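Local coordinates for protein MAU2 chromatid cohesion factor homolog (Saccharomyces cerevisiae, PDB 4XDN) that forms a complex with SCC2 that is required for cohesin to associate with chromosomes and so takes part in sister chromatid cohesion, at residues 110-115 against 130-135; 118-121 against 125-128; 104-109 against 138-143; 155-160 against 180-185. All coordinates share one frame; numbering follows the deposited sequence.

Contact 1: residues 110-115 against 130-135. With SO4 (sulfate ion), chain D.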
loop_
_atom_site.group_PDB
_atom_site.type_symbol
_atom_site.label_atom_id
_atom_site.label_comp_id
_atom_site.label_asym_id
_atom_site.label_seq_id
_atom_site.Cartn_x
_atom_site.Cartn_y
_atom_site.Cartn_z
ATOM N N SER A 110 20.893 -10.325 24.774
ATOM C CA SER A 110 20.939 -11.700 25.259
ATOM C C SER A 110 21.693 -11.776 26.580
ATOM O O SER A 110 21.262 -12.455 27.512
ATOM C CB SER A 110 21.598 -12.617 24.229
ATOM O OG SER A 110 20.812 -12.700 23.056
ATOM N N SER A 111 22.819 -11.072 26.652
ATOM C CA SER A 111 23.605 -11.003 27.878
ATOM C C SER A 111 22.794 -10.365 28.995
ATOM O O SER A 111 22.766 -10.869 30.116
ATOM C CB SER A 111 24.893 -10.211 27.653
ATOM O OG SER A 111 25.783 -10.914 26.806
ATOM N N LEU A 112 22.135 -9.255 28.682
ATOM C CA LEU A 112 21.313 -8.554 29.661
ATOM C C LEU A 112 20.205 -9.460 30.184
ATOM O O LEU A 112 19.967 -9.527 31.389
ATOM C CB LEU A 112 20.713 -7.289 29.049
ATOM C CG LEU A 112 19.855 -6.429 29.980
ATOM C CD1 LEU A 112 20.685 -5.879 31.133
ATOM C CD2 LEU A 112 19.207 -5.300 29.202
ATOM N N LYS A 113 19.539 -10.154 29.267
ATOM C CA LYS A 113 18.447 -11.054 29.615
ATOM C C LYS A 113 18.884 -12.094 30.644
ATOM O O LYS A 113 18.217 -12.286 31.661
ATOM C CB LYS A 113 17.919 -11.750 28.357
ATOM C CG LYS A 113 16.857 -12.809 28.622
ATOM C CD LYS A 113 16.443 -13.515 27.342
ATOM C CE LYS A 113 15.668 -14.792 27.639
ATOM N NZ LYS A 113 15.233 -15.483 26.396
ATOM N N GLU A 114 20.003 -12.758 30.376
ATOM C CA GLU A 114 20.504 -13.797 31.268
ATOM C C GLU A 114 20.872 -13.234 32.640
ATOM O O GLU A 114 20.690 -13.902 33.657
ATOM C CB GLU A 114 21.715 -14.496 30.647
ATOM C CG GLU A 114 22.393 -15.493 31.581
ATOM C CD GLU A 114 23.437 -16.343 30.882
ATOM O OE1 GLU A 114 23.697 -16.107 29.683
ATOM O OE2 GLU A 114 23.998 -17.248 31.533
ATOM N N ARG A 115 21.385 -12.007 32.671
ATOM C CA ARG A 115 21.745 -11.384 33.937
ATOM C C ARG A 115 20.490 -11.048 34.735
ATOM O O ARG A 115 20.443 -11.259 35.945
ATOM C CB ARG A 115 22.577 -10.119 33.716
ATOM C CG ARG A 115 23.306 -9.665 34.969
ATOM C CD ARG A 115 23.716 -8.205 34.919
ATOM N NE ARG A 115 24.283 -7.775 36.197
ATOM C CZ ARG A 115 24.511 -6.510 36.536
ATOM N NH1 ARG A 115 24.220 -5.525 35.695
ATOM N NH2 ARG A 115 25.027 -6.226 37.723
ATOM N N MET A 130 10.880 -8.467 29.551
ATOM C CA MET A 130 9.937 -8.451 28.442
ATOM C C MET A 130 10.403 -7.510 27.342
ATOM O O MET A 130 10.127 -7.748 26.164
ATOM C CB MET A 130 8.542 -8.045 28.922
ATOM C CG MET A 130 7.911 -9.028 29.893
ATOM S SD MET A 130 8.174 -10.749 29.426
ATOM C CE MET A 130 6.662 -11.094 28.591
ATOM N N ARG A 131 11.113 -6.449 27.719
ATOM C CA ARG A 131 11.638 -5.525 26.726
ATOM C C ARG A 131 12.801 -6.174 25.983
ATOM O O ARG A 131 12.976 -5.954 24.784
ATOM C CB ARG A 131 12.077 -4.206 27.364
ATOM C CG ARG A 131 12.395 -3.139 26.328
ATOM C CD ARG A 131 12.405 -1.733 26.902
ATOM N NE ARG A 131 12.246 -0.747 25.836
ATOM C CZ ARG A 131 13.206 -0.413 24.977
ATOM N NH1 ARG A 131 14.403 -0.979 25.060
ATOM N NH2 ARG A 131 12.969 0.488 24.032
ATOM N N CYS A 132 13.589 -6.976 26.697
ATOM C CA CYS A 132 14.647 -7.755 26.062
ATOM C C CYS A 132 14.047 -8.658 24.988
ATOM O O CYS A 132 14.588 -8.771 23.891
ATOM C CB CYS A 132 15.414 -8.598 27.090
ATOM S SG CYS A 132 16.539 -7.678 28.175
ATOM N N GLU A 133 12.920 -9.287 25.307
ATOM C CA GLU A 133 12.257 -10.192 24.375
ATOM C C GLU A 133 11.676 -9.430 23.188
ATOM O O GLU A 133 11.686 -9.918 22.059
ATOM C CB GLU A 133 11.149 -10.977 25.083
ATOM C CG GLU A 133 11.646 -11.960 26.142
ATOM C CD GLU A 133 12.488 -13.086 25.566
ATOM O OE1 GLU A 133 12.342 -13.401 24.369
ATOM O OE2 GLU A 133 13.301 -13.659 26.319
ATOM N N PHE A 134 11.169 -8.230 23.447
ATOM C CA PHE A 134 10.606 -7.402 22.393
ATOM C C PHE A 134 11.700 -6.982 21.413
ATOM O O PHE A 134 11.515 -7.043 20.203
ATOM C CB PHE A 134 9.917 -6.173 22.986
ATOM C CG PHE A 134 8.984 -5.486 22.031
ATOM C CD1 PHE A 134 7.693 -5.954 21.848
ATOM C CD2 PHE A 134 9.396 -4.371 21.319
ATOM C CE1 PHE A 134 6.831 -5.325 20.971
ATOM C CE2 PHE A 134 8.537 -3.736 20.437
ATOM C CZ PHE A 134 7.252 -4.215 20.263
ATOM N N LEU A 135 12.845 -6.570 21.943
ATOM C CA LEU A 135 13.977 -6.226 21.097
ATOM C C LEU A 135 14.449 -7.441 20.304
ATOM O O LEU A 135 14.768 -7.335 19.124
ATOM C CB LEU A 135 15.129 -5.669 21.938
ATOM C CG LEU A 135 14.887 -4.308 22.593
ATOM C CD1 LEU A 135 16.020 -3.967 23.553
ATOM C CD2 LEU A 135 14.734 -3.228 21.545
HETATM S S SO4 D . 25.836 -10.042 38.783
HETATM O O1 SO4 D . 25.204 -9.913 37.474
HETATM O O2 SO4 D . 25.516 -8.872 39.596
HETATM O O3 SO4 D . 25.342 -11.245 39.447
HETATM O O4 SO4 D . 27.283 -10.141 38.617
#
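Lys113 and Glu133 reach for one another to one side of Cys132, and their two chains meet at a slant. The lysine is extended throughout: CG lies opposite its backbone N (chi1 175°), and the straight chain beyond carries NZ to 2.7 Å from Glu133 OE2. This is a salt bridge that is also a hydrogen bond, received on the syn lone pair of OE2. The glutamate contributes by folding: its bend at chi2 (-65°) brings the carboxylate round to the lysine, although its CB does not point at helix 102-119. With an alanine at Lys113, the Glu133 carboxylate would probably lose its ion-pair mate, leaving a negative group in largely buried surroundings. Beside the bridge, Cys132 SG makes an apolar contact with one methyl of Leu112, CD2, at 3.7 Å, and packs against backbone at Lys113 N, 4.0 Å away. The small cysteine is consistent with the close approach, 6.2 Å between Lys113 CA and Cys132 CA. Arg115 takes no part in this interface; its NE and NH2 both hydrogen-bond to a sulfate, probably from the crystallisation liquor, with NE 2.7 Å from O1 of the ion. The two helical segments run antiparallel, 155° between their directions, with axes 9.6 Å apart, as in a helical hairpin. Phe89 of helix 81-98 packs against both Leu112 and Cys132, while Glu133 also touches Leu160 of helix 147-165 and Phe179 of helix 170-189, so helix 126-144 is flanked by the helices before and after the hairpin.

Contact 2: residues 118-121 against 125-128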
loop_
_atom_site.group_PDB
_atom_site.type_symbol
_atom_site.label_atom_id
_atom_site.label_comp_id
_atom_site.label_asym_id
_atom_site.label_seq_id
_atom_site.Cartn_x
_atom_site.Cartn_y
_atom_site.Cartn_z
ATOM N N THR A 118 18.953 -13.916 36.540
ATOM C CA THR A 118 19.692 -14.301 37.740
ATOM C C THR A 118 19.179 -13.568 38.983
ATOM O O THR A 118 19.275 -14.084 40.097
ATOM C CB THR A 118 21.202 -14.024 37.573
ATOM O OG1 THR A 118 21.685 -14.695 36.403
ATOM C CG2 THR A 118 21.991 -14.508 38.788
ATOM N N HIS A 119 18.635 -12.368 38.787
ATOM C CA HIS A 119 18.165 -11.539 39.898
ATOM C C HIS A 119 16.642 -11.463 39.976
ATOM O O HIS A 119 16.095 -10.871 40.905
ATOM C CB HIS A 119 18.733 -10.123 39.773
ATOM C CG HIS A 119 20.227 -10.062 39.837
ATOM N ND1 HIS A 119 21.033 -10.412 38.777
ATOM C CD2 HIS A 119 21.060 -9.695 40.840
ATOM C CE1 HIS A 119 22.300 -10.260 39.123
ATOM N NE2 HIS A 119 22.343 -9.826 40.369
ATOM N N GLN A 120 15.967 -12.065 39.002
ATOM C CA GLN A 120 14.520 -11.925 38.859
ATOM C C GLN A 120 13.750 -12.358 40.109
ATOM O O GLN A 120 12.663 -11.845 40.386
ATOM C CB GLN A 120 14.038 -12.735 37.652
ATOM C CG GLN A 120 12.590 -12.478 37.263
ATOM C CD GLN A 120 12.181 -13.232 36.012
ATOM O OE1 GLN A 120 13.017 -13.826 35.330
ATOM N NE2 GLN A 120 10.889 -13.213 35.704
ATOM N N SER A 121 14.318 -13.290 40.866
ATOM C CA SER A 121 13.636 -13.841 42.035
ATOM C C SER A 121 13.456 -12.801 43.138
ATOM O O SER A 121 12.386 -12.711 43.742
ATOM C CB SER A 121 14.406 -15.044 42.585
ATOM O OG SER A 121 15.614 -14.637 43.205
ATOM N N LEU A 125 11.956 -7.302 37.854
ATOM C CA LEU A 125 12.667 -7.135 36.593
ATOM C C LEU A 125 11.878 -7.652 35.391
ATOM O O LEU A 125 12.422 -7.763 34.292
ATOM C CB LEU A 125 14.022 -7.843 36.664
ATOM C CG LEU A 125 14.989 -7.294 37.717
ATOM C CD1 LEU A 125 16.218 -8.183 37.827
ATOM C CD2 LEU A 125 15.387 -5.861 37.391
ATOM N N VAL A 126 10.600 -7.953 35.597
ATOM C CA VAL A 126 9.753 -8.461 34.522
ATOM C C VAL A 126 9.712 -7.480 33.351
ATOM O O VAL A 126 9.895 -7.879 32.202
ATOM C CB VAL A 126 8.318 -8.735 35.015
ATOM C CG1 VAL A 126 7.423 -9.185 33.868
ATOM C CG2 VAL A 126 8.335 -9.788 36.109
ATOM N N GLU A 127 9.489 -6.202 33.646
ATOM C CA GLU A 127 9.423 -5.174 32.607
ATOM C C GLU A 127 10.661 -5.206 31.722
ATOM O O GLU A 127 10.560 -5.171 30.494
ATOM C CB GLU A 127 9.280 -3.783 33.225
ATOM C CG GLU A 127 8.034 -3.595 34.066
ATOM C CD GLU A 127 7.987 -2.230 34.723
ATOM O OE1 GLU A 127 8.530 -1.268 34.136
ATOM O OE2 GLU A 127 7.413 -2.121 35.828
ATOM N N GLU A 128 11.828 -5.284 32.356
ATOM C CA GLU A 128 13.093 -5.294 31.633
ATOM C C GLU A 128 13.242 -6.555 30.783
ATOM O O GLU A 128 13.675 -6.488 29.634
ATOM C CB GLU A 128 14.269 -5.178 32.607
ATOM C CG GLU A 128 14.409 -3.807 33.266
ATOM C CD GLU A 128 13.421 -3.570 34.400
ATOM O OE1 GLU A 128 12.643 -4.490 34.728
ATOM O OE2 GLU A 128 13.429 -2.457 34.969
HETATM O O HOH W 1 11.129 -10.149 38.778
#
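His119 and Gln120 meet Leu125 and Val126 at the turn of a helical hairpin, in the short connection between helix 102-119 and helix 126-144. The apolar part centres on Leu125. Its CG is turned away from the carbonyl carbon (chi1 -63°), and the branch reaches across so that CD1 stands 3.7 Å from His119 CB. The same methyl lies 4.1 Å from Gln120 N, so it rests against backbone as well as side chain. The imidazole itself leads away from Leu125, and its ND1 is hydrogen-bonded to the carbonyl O of Arg115, one helical turn earlier. A looser touch links the extended Gln120 to the next helix, with NE2 4.3 Å from Val126 CG2; both residues also pack on Tyr172 of helix 170-189. Leu125 and His119 both also touch Val81 of helix 81-98. Polar contact between the segments runs through solvent, with no direct hydrogen bond. Leu125 is the N-cap residue of the second helix, and one water spans the gap: it donates to Gln120 O at 2.8 Å and accepts from Leu125 N at 3.1 Å.

Contact 3: residues 104-109 against 138-143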
loop_
_atom_site.group_PDB
_atom_site.type_symbol
_atom_site.label_atom_id
_atom_site.label_comp_id
_atom_site.label_asym_id
_atom_site.label_seq_id
_atom_site.Cartn_x
_atom_site.Cartn_y
_atom_site.Cartn_z
ATOM N N LEU A 104 25.730 -7.676 17.149
ATOM C CA LEU A 104 26.282 -7.035 18.337
ATOM C C LEU A 104 25.168 -6.633 19.292
ATOM O O LEU A 104 25.253 -6.867 20.499
ATOM C CB LEU A 104 27.108 -5.809 17.947
ATOM C CG LEU A 104 27.697 -4.977 19.087
ATOM C CD1 LEU A 104 28.691 -5.794 19.896
ATOM C CD2 LEU A 104 28.353 -3.724 18.530
ATOM N N ALA A 105 24.129 -6.017 18.742
ATOM C CA ALA A 105 22.972 -5.618 19.529
ATOM C C ALA A 105 22.359 -6.834 20.213
ATOM O O ALA A 105 22.022 -6.791 21.393
ATOM C CB ALA A 105 21.948 -4.930 18.649
ATOM N N GLU A 106 22.234 -7.919 19.456
ATOM C CA GLU A 106 21.617 -9.139 19.956
ATOM C C GLU A 106 22.420 -9.743 21.105
ATOM O O GLU A 106 21.848 -10.289 22.046
ATOM C CB GLU A 106 21.470 -10.156 18.822
ATOM C CG GLU A 106 20.674 -11.393 19.200
ATOM C CD GLU A 106 20.366 -12.276 18.005
ATOM O OE1 GLU A 106 20.980 -12.073 16.938
ATOM O OE2 GLU A 106 19.505 -13.172 18.133
ATOM N N LEU A 107 23.744 -9.644 21.028
ATOM C CA LEU A 107 24.607 -10.164 22.082
ATOM C C LEU A 107 24.424 -9.385 23.377
ATOM O O LEU A 107 24.422 -9.964 24.463
ATOM C CB LEU A 107 26.077 -10.119 21.656
ATOM C CG LEU A 107 26.565 -11.208 20.694
ATOM C CD1 LEU A 107 28.019 -10.963 20.322
ATOM C CD2 LEU A 107 26.403 -12.600 21.293
ATOM N N TYR A 108 24.270 -8.070 23.261
ATOM C CA TYR A 108 24.074 -7.226 24.429
ATOM C C TYR A 108 22.752 -7.539 25.122
ATOM O O TYR A 108 22.699 -7.658 26.346
ATOM C CB TYR A 108 24.122 -5.748 24.041
ATOM C CG TYR A 108 25.525 -5.207 23.875
ATOM C CD1 TYR A 108 26.410 -5.175 24.946
ATOM C CD2 TYR A 108 25.961 -4.717 22.652
ATOM C CE1 TYR A 108 27.689 -4.679 24.802
ATOM C CE2 TYR A 108 27.239 -4.221 22.498
ATOM C CZ TYR A 108 28.098 -4.203 23.576
ATOM O OH TYR A 108 29.368 -3.707 23.423
ATOM N N ILE A 109 21.688 -7.677 24.337
ATOM C CA ILE A 109 20.368 -7.953 24.892
ATOM C C ILE A 109 20.312 -9.361 25.479
ATOM O O ILE A 109 19.751 -9.564 26.555
ATOM C CB ILE A 109 19.263 -7.793 23.829
ATOM C CG1 ILE A 109 19.283 -6.376 23.248
ATOM C CG2 ILE A 109 17.887 -8.095 24.422
ATOM C CD1 ILE A 109 19.065 -5.269 24.273
ATOM N N HIS A 138 11.029 -8.675 18.001
ATOM C CA HIS A 138 10.319 -7.699 17.175
ATOM C C HIS A 138 11.263 -6.702 16.506
ATOM O O HIS A 138 11.345 -6.650 15.278
ATOM C CB HIS A 138 9.279 -6.950 18.014
ATOM C CG HIS A 138 8.552 -5.881 17.266
ATOM N ND1 HIS A 138 8.977 -4.565 17.239
ATOM C CD2 HIS A 138 7.421 -5.920 16.521
ATOM C CE1 HIS A 138 8.144 -3.850 16.512
ATOM N NE2 HIS A 138 7.188 -4.648 16.062
ATOM N N ASP A 139 11.977 -5.913 17.304
ATOM C CA ASP A 139 12.785 -4.827 16.755
ATOM C C ASP A 139 13.942 -5.332 15.895
ATOM O O ASP A 139 14.113 -4.885 14.762
ATOM C CB ASP A 139 13.333 -3.940 17.874
ATOM C CG ASP A 139 12.293 -2.994 18.433
ATOM O OD1 ASP A 139 11.108 -3.371 18.491
ATOM O OD2 ASP A 139 12.664 -1.865 18.816
ATOM N N LEU A 140 14.728 -6.265 16.421
ATOM C CA LEU A 140 15.926 -6.713 15.715
ATOM C C LEU A 140 15.598 -7.459 14.418
ATOM O O LEU A 140 16.195 -7.173 13.379
ATOM C CB LEU A 140 16.792 -7.589 16.626
ATOM C CG LEU A 140 17.863 -6.833 17.422
ATOM C CD1 LEU A 140 18.445 -7.698 18.534
ATOM C CD2 LEU A 140 18.971 -6.349 16.497
ATOM N N PRO A 141 14.657 -8.420 14.469
ATOM C CA PRO A 141 14.283 -9.113 13.229
ATOM C C PRO A 141 13.723 -8.182 12.151
ATOM O O PRO A 141 14.036 -8.365 10.975
ATOM C CB PRO A 141 13.214 -10.106 13.696
ATOM C CG PRO A 141 13.538 -10.356 15.122
ATOM C CD PRO A 141 14.025 -9.038 15.648
ATOM N N LEU A 142 12.917 -7.199 12.544
ATOM C CA LEU A 142 12.318 -6.277 11.581
ATOM C C LEU A 142 13.371 -5.408 10.902
ATOM O O LEU A 142 13.296 -5.168 9.698
ATOM C CB LEU A 142 11.275 -5.389 12.264
ATOM C CG LEU A 142 9.922 -6.042 12.560
ATOM C CD1 LEU A 142 9.059 -5.107 13.391
ATOM C CD2 LEU A 142 9.199 -6.435 11.275
ATOM N N MET A 143 14.347 -4.939 11.673
ATOM C CA MET A 143 15.429 -4.129 11.121
ATOM C C MET A 143 16.340 -4.977 10.244
ATOM O O MET A 143 16.782 -4.532 9.184
ATOM C CB MET A 143 16.245 -3.471 12.234
ATOM C CG MET A 143 15.736 -2.105 12.682
ATOM S SD MET A 143 15.578 -0.865 11.382
ATOM C CE MET A 143 16.995 -1.235 10.358
#
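Leu140 supplies the apolar contact from helix 126-144, laying its two methyls on neighbouring residues of helix 102-119 and so bridging the two arms of an antiparallel helical hairpin, away from its turn. CD2 meets Ala105 CB at 3.9 Å. CD1 comes down beside the backbone of Glu106, 3.8 Å from its CA and 3.9 Å from its CB. The fork of the leucine thus straddles two consecutive positions, and its chi1 of -92° departs from a staggered value. The touch is modest, burying 118 Å², and the nearest CA pair, Glu106 and Leu140, remains 7.5 Å apart. No hydrogen bond crosses between the segments. Glu106 offers Leu140 its backbone and the base of its side chain, while its carboxylate forms a salt bridge with Arg144, just beyond the second segment.

Polar bonding within 138-143 lies on another side of that helix. His138 ND1 donates to Asp139 OD1 over 2.7 Å, nearly straight at 172°. OD1 lies in the imidazole plane, but is itself met on its anti side, tilted out of the carboxylate plane. Pro141, with no N-H to give to the preceding turn, coincides with a kink in the helix.

Around this pair, Ile109 packs on Val92 of helix 81-98 and on Leu135 and Leu136 of helix 126-144. Pro141 lies against Tyr150 and Ala153 of helix 147-165 and Leu186 of helix 170-189, so Leu140 and Pro141 join helix 126-144 to the helices before and after it.

Contact 4: residues 155-160 against 180-185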
loop_
_atom_site.group_PDB
_atom_site.type_symbol
_atom_site.label_atom_id
_atom_site.label_comp_id
_atom_site.label_asym_id
_atom_site.label_seq_id
_atom_site.Cartn_x
_atom_site.Cartn_y
_atom_site.Cartn_z
ATOM N N ARG A 155 9.814 -18.778 15.553
ATOM C CA ARG A 155 9.921 -20.018 16.311
ATOM C C ARG A 155 10.034 -19.725 17.804
ATOM O O ARG A 155 9.291 -20.283 18.610
ATOM C CB ARG A 155 11.129 -20.830 15.832
ATOM C CG ARG A 155 11.321 -22.159 16.546
ATOM C CD ARG A 155 12.480 -22.957 15.957
ATOM N NE ARG A 155 12.300 -23.209 14.526
ATOM C CZ ARG A 155 13.112 -22.796 13.552
ATOM N NH1 ARG A 155 14.209 -22.101 13.815
ATOM N NH2 ARG A 155 12.821 -23.098 12.292
ATOM N N ASN A 156 10.959 -18.838 18.163
ATOM C CA ASN A 156 11.186 -18.484 19.561
ATOM C C ASN A 156 10.019 -17.705 20.147
ATOM O O ASN A 156 9.712 -17.825 21.334
ATOM C CB ASN A 156 12.467 -17.662 19.708
ATOM C CG ASN A 156 13.706 -18.437 19.315
ATOM O OD1 ASN A 156 13.676 -19.663 19.208
ATOM N ND2 ASN A 156 14.808 -17.725 19.104
ATOM N N CYS A 157 9.372 -16.902 19.311
ATOM C CA CYS A 157 8.241 -16.101 19.758
ATOM C C CYS A 157 7.065 -16.993 20.152
ATOM O O CYS A 157 6.446 -16.785 21.195
ATOM C CB CYS A 157 7.820 -15.116 18.670
ATOM S SG CYS A 157 6.549 -13.964 19.201
ATOM N N ASN A 158 6.759 -17.985 19.318
ATOM C CA ASN A 158 5.691 -18.929 19.627
ATOM C C ASN A 158 6.005 -19.712 20.896
ATOM O O ASN A 158 5.113 -20.002 21.692
ATOM C CB ASN A 158 5.463 -19.896 18.459
ATOM C CG ASN A 158 4.854 -19.216 17.248
ATOM O OD1 ASN A 158 4.173 -18.199 17.367
ATOM N ND2 ASN A 158 5.095 -19.780 16.071
ATOM N N GLU A 159 7.277 -20.050 21.079
ATOM C CA GLU A 159 7.720 -20.748 22.278
ATOM C C GLU A 159 7.472 -19.884 23.509
ATOM O O GLU A 159 7.022 -20.371 24.547
ATOM C CB GLU A 159 9.203 -21.107 22.172
ATOM C CG GLU A 159 9.724 -21.949 23.325
ATOM C CD GLU A 159 11.233 -22.103 23.300
ATOM O OE1 GLU A 159 11.841 -21.849 22.238
ATOM O OE2 GLU A 159 11.811 -22.471 24.344
ATOM N N LEU A 160 7.764 -18.594 23.378
ATOM C CA LEU A 160 7.590 -17.646 24.471
ATOM C C LEU A 160 6.116 -17.504 24.852
ATOM O O LEU A 160 5.769 -17.529 26.034
ATOM C CB LEU A 160 8.169 -16.285 24.078
ATOM C CG LEU A 160 8.209 -15.217 25.172
ATOM C CD1 LEU A 160 9.237 -15.565 26.236
ATOM C CD2 LEU A 160 8.497 -13.844 24.575
ATOM N N GLN A 180 1.994 -12.407 20.966
ATOM C CA GLN A 180 1.174 -13.023 19.935
ATOM C C GLN A 180 1.133 -12.084 18.736
ATOM O O GLN A 180 1.242 -12.516 17.592
ATOM C CB GLN A 180 -0.237 -13.313 20.442
ATOM C CG GLN A 180 -0.367 -14.618 21.209
ATOM C CD GLN A 180 -1.803 -14.926 21.587
ATOM O OE1 GLN A 180 -2.289 -14.491 22.631
ATOM N NE2 GLN A 180 -2.491 -15.677 20.734
ATOM N N TYR A 181 0.990 -10.794 19.021
ATOM C CA TYR A 181 0.971 -9.766 17.989
ATOM C C TYR A 181 2.319 -9.669 17.281
ATOM O O TYR A 181 2.373 -9.443 16.073
ATOM C CB TYR A 181 0.586 -8.416 18.598
ATOM C CG TYR A 181 1.075 -7.218 17.819
ATOM C CD1 TYR A 181 0.387 -6.763 16.703
ATOM C CD2 TYR A 181 2.218 -6.532 18.210
ATOM C CE1 TYR A 181 0.828 -5.666 15.991
ATOM C CE2 TYR A 181 2.667 -5.437 17.508
ATOM C CZ TYR A 181 1.970 -5.007 16.397
ATOM O OH TYR A 181 2.418 -3.909 15.697
ATOM N N VAL A 182 3.403 -9.839 18.031
ATOM C CA VAL A 182 4.739 -9.863 17.444
ATOM C C VAL A 182 4.845 -11.034 16.479
ATOM O O VAL A 182 5.360 -10.892 15.373
ATOM C CB VAL A 182 5.839 -9.971 18.523
ATOM C CG1 VAL A 182 7.208 -10.250 17.894
ATOM C CG2 VAL A 182 5.889 -8.702 19.355
ATOM N N GLY A 183 4.347 -12.189 16.906
ATOM C CA GLY A 183 4.339 -13.377 16.070
ATOM C C GLY A 183 3.613 -13.151 14.756
ATOM O O GLY A 183 4.104 -13.537 13.697
ATOM N N VAL A 184 2.442 -12.524 14.830
ATOM C CA VAL A 184 1.669 -12.189 13.639
ATOM C C VAL A 184 2.507 -11.349 12.681
ATOM O O VAL A 184 2.561 -11.630 11.482
ATOM C CB VAL A 184 0.373 -11.420 14.000
ATOM C CG1 VAL A 184 -0.359 -10.931 12.741
ATOM C CG2 VAL A 184 -0.552 -12.295 14.825
ATOM N N MET A 185 3.157 -10.319 13.214
ATOM C CA MET A 185 3.962 -9.429 12.389
ATOM C C MET A 185 5.109 -10.186 11.732
ATOM O O MET A 185 5.517 -9.855 10.618
ATOM C CB MET A 185 4.506 -8.263 13.220
ATOM C CG MET A 185 3.447 -7.261 13.675
ATOM S SD MET A 185 2.295 -6.810 12.357
ATOM C CE MET A 185 2.068 -5.068 12.659
#
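Cys157 points from helix 147-165 straight at the backbone of helix 170-189, and its short side chain carries the contact. From CA, the bond to CB is directed toward the facing helix. Beyond CB the thiol is turned opposite the backbone N (chi1 -174°), which places SG beside its own carbonyl carbon and against the opposing main chain. SG is the atom that touches: it lies 3.6 Å from Gly183 N and 3.9 Å from Gly183 CA, a van der Waals approach, not a hydrogen bond. On the Val182 side the same sulfur meets CG1 at 4.0 Å and CB at 4.1 Å, so it rests against both the main chain and one valine branch.

The glycine is consistent with the close approach of the backbones, 6.0 Å between Cys157 CA and Gly183 CA: a CB there would point into the interface, about 3.8 Å from Cys157 SG. All three touching residues are buried, though the area shared by the segments is small, 112 Å².

Val182 also packs on His138 of helix 126-144, and Cys157 on Leu186 farther along helix 170-189. On another side of the latter helix, Tyr181 touches Leu217 and Cys220 of helix 212-228. Helices 147-165 and 170-189 thus form an antiparallel helical hairpin packed against the preceding one, as in the TPR-like helical arrays to which SCC4/Mau2 proteins belong.

Contacts 1, 2 and 3 hold the same pair, helices 102-119 and 126-144, at successive levels from the turn inward; contact 4 joins the next two helices. Contact 2, at the tip and farthest from the chain's centre, is partly buried and relies on a water bridge as well as one leucine. Contacts 1, 3 and 4 are buried, yet only contact 1 has an ion pair between its segments; contact 3 is apolar, and contact 4 sets sulfur against backbone and a valine. Centres of contacts 1 and 3 lie 10 Å apart, linked by Leu135 against Ile109, while Phe134 and His138 both reach Val182 of contact 4.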